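PDB 2IBP: citrate synthase from Pyrobaculum aerophilum, which probably catalyses the condensation of oxaloacetate with acetyl-CoA and water to give citrate and CoA, a step of the tricarboxylic acid cycle. Local coordinates for residues P159-R170 / P359-M369. Residues are numbered along the deposited sequence; the frame is centred on the assembly and turned at random.
With ACT (acetate ion), chain C.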
loop_
_atom_site.group_PDB
_atom_site.type_symbol
_atom_site.label_atom_id
_atom_site.label_comp_id
_atom_site.label_asym_id
_atom_site.label_seq_id
_atom_site.Cartn_x
_atom_site.Cartn_y
_atom_site.Cartn_z
ATOM N N PRO A 159 -0.466 18.465 -6.234
ATOM C CA PRO A 159 -0.717 19.076 -7.546
ATOM C C PRO A 159 0.545 19.343 -8.343
ATOM O O PRO A 159 0.521 19.334 -9.571
ATOM C CB PRO A 159 -1.414 20.395 -7.189
ATOM C CG PRO A 159 -1.988 20.151 -5.822
ATOM C CD PRO A 159 -0.963 19.317 -5.141
ATOM N N THR A 160 1.642 19.614 -7.656
ATOM C CA THR A 160 2.900 19.876 -8.342
ATOM C C THR A 160 3.371 18.611 -9.058
ATOM O O THR A 160 3.842 18.652 -10.195
ATOM C CB THR A 160 3.959 20.388 -7.356
ATOM O OG1 THR A 160 3.369 21.389 -6.519
ATOM C CG2 THR A 160 5.151 20.974 -8.101
ATOM N N ILE A 161 3.273 17.493 -8.358
ATOM C CA ILE A 161 3.667 16.214 -8.925
ATOM C C ILE A 161 2.843 15.940 -10.189
ATOM O O ILE A 161 3.393 15.622 -11.251
ATOM C CB ILE A 161 3.468 15.080 -7.919
ATOM C CG1 ILE A 161 4.422 15.241 -6.734
ATOM C CG2 ILE A 161 3.722 13.722 -8.600
ATOM C CD1 ILE A 161 4.227 14.203 -5.660
ATOM N N VAL A 162 1.535 16.074 -10.076
ATOM C CA VAL A 162 0.634 15.847 -11.199
ATOM C C VAL A 162 0.964 16.748 -12.382
ATOM O O VAL A 162 1.106 16.286 -13.519
ATOM C CB VAL A 162 -0.825 16.007 -10.755
ATOM C CG1 VAL A 162 -1.784 15.910 -11.955
ATOM C CG2 VAL A 162 -1.172 14.982 -9.661
ATOM N N ALA A 163 1.039 18.053 -12.123
ATOM C CA ALA A 163 1.303 19.030 -13.171
ATOM C C ALA A 163 2.665 18.833 -13.834
ATOM O O ALA A 163 2.776 18.905 -15.064
ATOM C CB ALA A 163 1.185 20.449 -12.620
ATOM N N TYR A 164 3.707 18.542 -13.041
ATOM C CA TYR A 164 5.037 18.347 -13.609
ATOM C C TYR A 164 5.042 17.133 -14.523
ATOM O O TYR A 164 5.592 17.169 -15.609
ATOM C CB TYR A 164 6.070 18.146 -12.515
ATOM C CG TYR A 164 6.561 19.409 -11.842
ATOM C CD1 TYR A 164 5.870 20.603 -11.960
ATOM C CD2 TYR A 164 7.657 19.374 -10.983
ATOM C CE1 TYR A 164 6.324 21.766 -11.338
ATOM C CE2 TYR A 164 8.093 20.522 -10.328
ATOM C CZ TYR A 164 7.408 21.712 -10.503
ATOM O OH TYR A 164 7.803 22.863 -9.835
ATOM N N HIS A 165 4.340 16.089 -14.107
ATOM C CA HIS A 165 4.260 14.920 -14.952
ATOM C C HIS A 165 3.542 15.268 -16.247
ATOM O O HIS A 165 3.985 14.884 -17.340
ATOM C CB HIS A 165 3.548 13.783 -14.267
ATOM C CG HIS A 165 3.604 12.522 -15.053
ATOM N ND1 HIS A 165 2.651 12.201 -15.989
ATOM C CD2 HIS A 165 4.575 11.585 -15.161
ATOM C CE1 HIS A 165 2.990 11.072 -16.586
ATOM N NE2 HIS A 165 4.157 10.680 -16.106
ATOM N N TYR A 166 2.432 15.992 -16.136
ATOM C CA TYR A 166 1.690 16.396 -17.331
ATOM C C TYR A 166 2.609 17.126 -18.301
ATOM O O TYR A 166 2.672 16.786 -19.475
ATOM C CB TYR A 166 0.477 17.237 -16.987
ATOM C CG TYR A 166 -0.171 17.827 -18.210
ATOM C CD1 TYR A 166 -0.878 17.024 -19.087
ATOM C CD2 TYR A 166 -0.007 19.171 -18.528
ATOM C CE1 TYR A 166 -1.424 17.545 -20.241
ATOM C CE2 TYR A 166 -0.589 19.709 -19.654
ATOM C CZ TYR A 166 -1.267 18.890 -20.521
ATOM O OH TYR A 166 -1.829 19.439 -21.664
ATOM N N ARG A 167 3.307 18.136 -17.805
ATOM C CA ARG A 167 4.216 18.922 -18.632
ATOM C C ARG A 167 5.281 18.046 -19.272
ATOM O O ARG A 167 5.505 18.122 -20.473
ATOM C CB ARG A 167 4.878 20.008 -17.790
ATOM C CG ARG A 167 3.907 20.980 -17.157
ATOM C CD ARG A 167 3.201 21.856 -18.160
ATOM N NE ARG A 167 4.122 22.745 -18.875
ATOM C CZ ARG A 167 3.702 23.679 -19.723
ATOM N NH1 ARG A 167 2.403 23.849 -19.932
ATOM N NH2 ARG A 167 4.577 24.441 -20.340
ATOM N N PHE A 168 5.970 17.245 -18.464
ATOM C CA PHE A 168 6.993 16.371 -19.006
ATOM C C PHE A 168 6.432 15.370 -20.007
ATOM O O PHE A 168 7.101 15.047 -20.986
ATOM C CB PHE A 168 7.749 15.615 -17.922
ATOM C CG PHE A 168 8.651 16.466 -17.081
ATOM C CD1 PHE A 168 9.539 17.357 -17.654
ATOM C CD2 PHE A 168 8.782 16.193 -15.737
ATOM C CE1 PHE A 168 10.434 18.070 -16.871
ATOM C CE2 PHE A 168 9.665 16.910 -14.943
ATOM C CZ PHE A 168 10.518 17.816 -15.521
ATOM N N SER A 169 5.222 14.868 -19.757
ATOM C CA SER A 169 4.623 13.861 -20.650
ATOM C C SER A 169 4.372 14.444 -22.041
ATOM O O SER A 169 4.326 13.713 -23.033
ATOM C CB SER A 169 3.316 13.306 -20.067
ATOM O OG SER A 169 2.264 14.238 -20.187
ATOM N N ARG A 170 4.209 15.767 -22.098
ATOM C CA ARG A 170 3.946 16.501 -23.339
ATOM C C ARG A 170 5.220 17.148 -23.918
ATOM O O ARG A 170 5.155 17.944 -24.859
ATOM C CB ARG A 170 2.867 17.568 -23.090
ATOM C CG ARG A 170 1.434 17.102 -23.268
ATOM C CD ARG A 170 1.061 15.862 -22.461
ATOM N NE ARG A 170 -0.283 15.376 -22.803
ATOM C CZ ARG A 170 -0.840 14.269 -22.312
ATOM N NH1 ARG A 170 -0.177 13.505 -21.464
ATOM N NH2 ARG A 170 -2.061 13.913 -22.684
ATOM N N PRO A 359 -6.332 15.739 -19.719
ATOM C CA PRO A 359 -6.459 14.401 -20.305
ATOM C C PRO A 359 -7.093 13.402 -19.332
ATOM O O PRO A 359 -6.929 13.512 -18.118
ATOM C CB PRO A 359 -5.013 14.019 -20.647
ATOM C CG PRO A 359 -4.289 15.291 -20.693
ATOM C CD PRO A 359 -4.934 16.169 -19.655
ATOM N N TYR A 360 -7.760 12.393 -19.868
ATOM C CA TYR A 360 -8.443 11.411 -19.039
ATOM C C TYR A 360 -7.538 10.786 -17.985
ATOM O O TYR A 360 -7.979 10.522 -16.855
ATOM C CB TYR A 360 -8.949 10.256 -19.896
ATOM C CG TYR A 360 -10.062 10.607 -20.843
ATOM C CD1 TYR A 360 -11.260 11.112 -20.364
ATOM C CD2 TYR A 360 -9.980 10.267 -22.180
ATOM C CE1 TYR A 360 -12.328 11.355 -21.218
ATOM C CE2 TYR A 360 -11.041 10.511 -23.045
ATOM C CZ TYR A 360 -12.210 11.046 -22.557
ATOM O OH TYR A 360 -13.269 11.305 -23.413
ATOM N N GLU A 361 -6.309 10.476 -18.372
ATOM C CA GLU A 361 -5.378 9.803 -17.478
ATOM C C GLU A 361 -4.989 10.649 -16.266
ATOM O O GLU A 361 -4.398 10.130 -15.322
ATOM C CB GLU A 361 -4.138 9.313 -18.228
ATOM C CG GLU A 361 -3.291 10.390 -18.902
ATOM C CD GLU A 361 -3.723 10.768 -20.329
ATOM O OE1 GLU A 361 -4.844 10.439 -20.783
ATOM O OE2 GLU A 361 -2.891 11.412 -21.009
ATOM N N TYR A 362 -5.340 11.936 -16.294
ATOM C CA TYR A 362 -5.077 12.831 -15.147
ATOM C C TYR A 362 -6.291 12.980 -14.233
ATOM O O TYR A 362 -6.207 13.615 -13.185
ATOM C CB TYR A 362 -4.510 14.183 -15.579
ATOM C CG TYR A 362 -3.105 14.048 -16.105
ATOM C CD1 TYR A 362 -2.007 14.061 -15.234
ATOM C CD2 TYR A 362 -2.871 13.710 -17.426
ATOM C CE1 TYR A 362 -0.742 13.843 -15.688
ATOM C CE2 TYR A 362 -1.602 13.460 -17.884
ATOM C CZ TYR A 362 -0.532 13.496 -17.007
ATOM O OH TYR A 362 0.744 13.235 -17.462
ATOM N N PHE A 363 -7.421 12.375 -14.592
ATOM C CA PHE A 363 -8.623 12.465 -13.757
ATOM C C PHE A 363 -8.377 11.860 -12.378
ATOM O O PHE A 363 -8.690 12.480 -11.347
ATOM C CB PHE A 363 -9.815 11.741 -14.415
ATOM C CG PHE A 363 -10.470 12.510 -15.542
ATOM C CD1 PHE A 363 -9.770 13.457 -16.283
ATOM C CD2 PHE A 363 -11.752 12.155 -15.965
ATOM C CE1 PHE A 363 -10.382 14.125 -17.352
ATOM C CE2 PHE A 363 -12.353 12.818 -17.025
ATOM C CZ PHE A 363 -11.667 13.796 -17.711
ATOM N N THR A 364 -7.850 10.639 -12.347
ATOM C CA THR A 364 -7.600 9.977 -11.059
ATOM C C THR A 364 -6.491 10.674 -10.270
ATOM O O THR A 364 -6.635 10.862 -9.068
ATOM C CB THR A 364 -7.408 8.477 -11.223
ATOM O OG1 THR A 364 -8.602 7.943 -11.827
ATOM C CG2 THR A 364 -7.200 7.830 -9.848
ATOM N N PRO A 365 -5.409 11.109 -10.943
ATOM C CA PRO A 365 -4.438 11.933 -10.232
ATOM C C PRO A 365 -5.064 13.158 -9.547
ATOM O O PRO A 365 -4.697 13.495 -8.423
ATOM C CB PRO A 365 -3.461 12.327 -11.327
ATOM C CG PRO A 365 -3.411 11.087 -12.174
ATOM C CD PRO A 365 -4.837 10.589 -12.205
ATOM N N ILE A 366 -6.018 13.821 -10.193
ATOM C CA ILE A 366 -6.693 14.963 -9.551
ATOM C C ILE A 366 -7.524 14.503 -8.347
ATOM O O ILE A 366 -7.590 15.188 -7.327
ATOM C CB ILE A 366 -7.520 15.760 -10.558
ATOM C CG1 ILE A 366 -6.551 16.383 -11.573
ATOM C CG2 ILE A 366 -8.328 16.871 -9.871
ATOM C CD1 ILE A 366 -7.214 16.942 -12.817
ATOM N N PHE A 367 -8.147 13.333 -8.441
ATOM C CA PHE A 367 -8.828 12.771 -7.275
ATOM C C PHE A 367 -7.818 12.621 -6.100
ATOM O O PHE A 367 -8.131 12.946 -4.957
ATOM C CB PHE A 367 -9.437 11.411 -7.626
ATOM C CG PHE A 367 -10.185 10.772 -6.496
ATOM C CD1 PHE A 367 -11.542 10.965 -6.333
ATOM C CD2 PHE A 367 -9.520 9.973 -5.579
ATOM C CE1 PHE A 367 -12.223 10.347 -5.288
ATOM C CE2 PHE A 367 -10.201 9.347 -4.554
ATOM C CZ PHE A 367 -11.556 9.514 -4.427
ATOM N N ALA A 368 -6.622 12.114 -6.388
ATOM C CA ALA A 368 -5.550 12.000 -5.388
ATOM C C ALA A 368 -5.197 13.375 -4.794
ATOM O O ALA A 368 -4.924 13.499 -3.595
ATOM C CB ALA A 368 -4.287 11.359 -6.019
ATOM N N MET A 369 -5.144 14.401 -5.637
ATOM C CA MET A 369 -4.887 15.769 -5.156
ATOM C C MET A 369 -5.932 16.198 -4.140
ATOM O O MET A 369 -5.626 16.937 -3.209
ATOM C CB MET A 369 -4.883 16.764 -6.315
ATOM C CG MET A 369 -3.633 16.667 -7.142
ATOM S SD MET A 369 -3.862 17.399 -8.771
ATOM C CE MET A 369 -4.800 18.871 -8.376
HETATM C C ACT C . -8.472 12.957 -23.489
HETATM O O ACT C . -7.591 12.443 -22.754
HETATM O OXT ACT C . -8.440 12.638 -24.701
HETATM C CH3 ACT C . -9.525 13.888 -22.956
#
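Y362 reaches across to H165, Y166 and V162, joining two nearly antiparallel helices (159° between the axes of their short segments) in the largely helical citrate synthase fold, away from the predicted catalytic residues. Y362 can be traced from CB to its hydroxyl. From CB, CG lies anti to the carbonyl carbon (chi1 -70°), which carries the ring over to helix 159-169. Y362 CD1 meets V162 CG1 at 3.8 Å, and Y362 CE1 comes equally near V162 O. Along the other branch, Y362 CE2 touches Y166 CD1; the edge of the Y166 ring stands over the Y362 face, the planes at 89°, in a T-shaped pair. Y166 CB adds a CH-pi contact over the face of the Y362 ring. At the tip, Y362 OH hydrogen-bonds H165 ND1 (2.6 Å) at the imidazole edge, while H165 NE2 is held by the L104 carbonyl, so both ring nitrogens are engaged. A phenylalanine here would probably leave H165 ND1 without this mate and the imidazole less firmly set. At one end P359 CG leans on Y166 CE1, and R170 NH1 bonds S169 OG; in one of two E361 conformers, R170 NH2 also forms a salt bridge with E361 OE2 (3.1 Å). The other end is apolar: M369 CE rests against P159 CB, and V162 CG2 packs on P365 CB and on M369 SD, 3.7 Å from that sulfur.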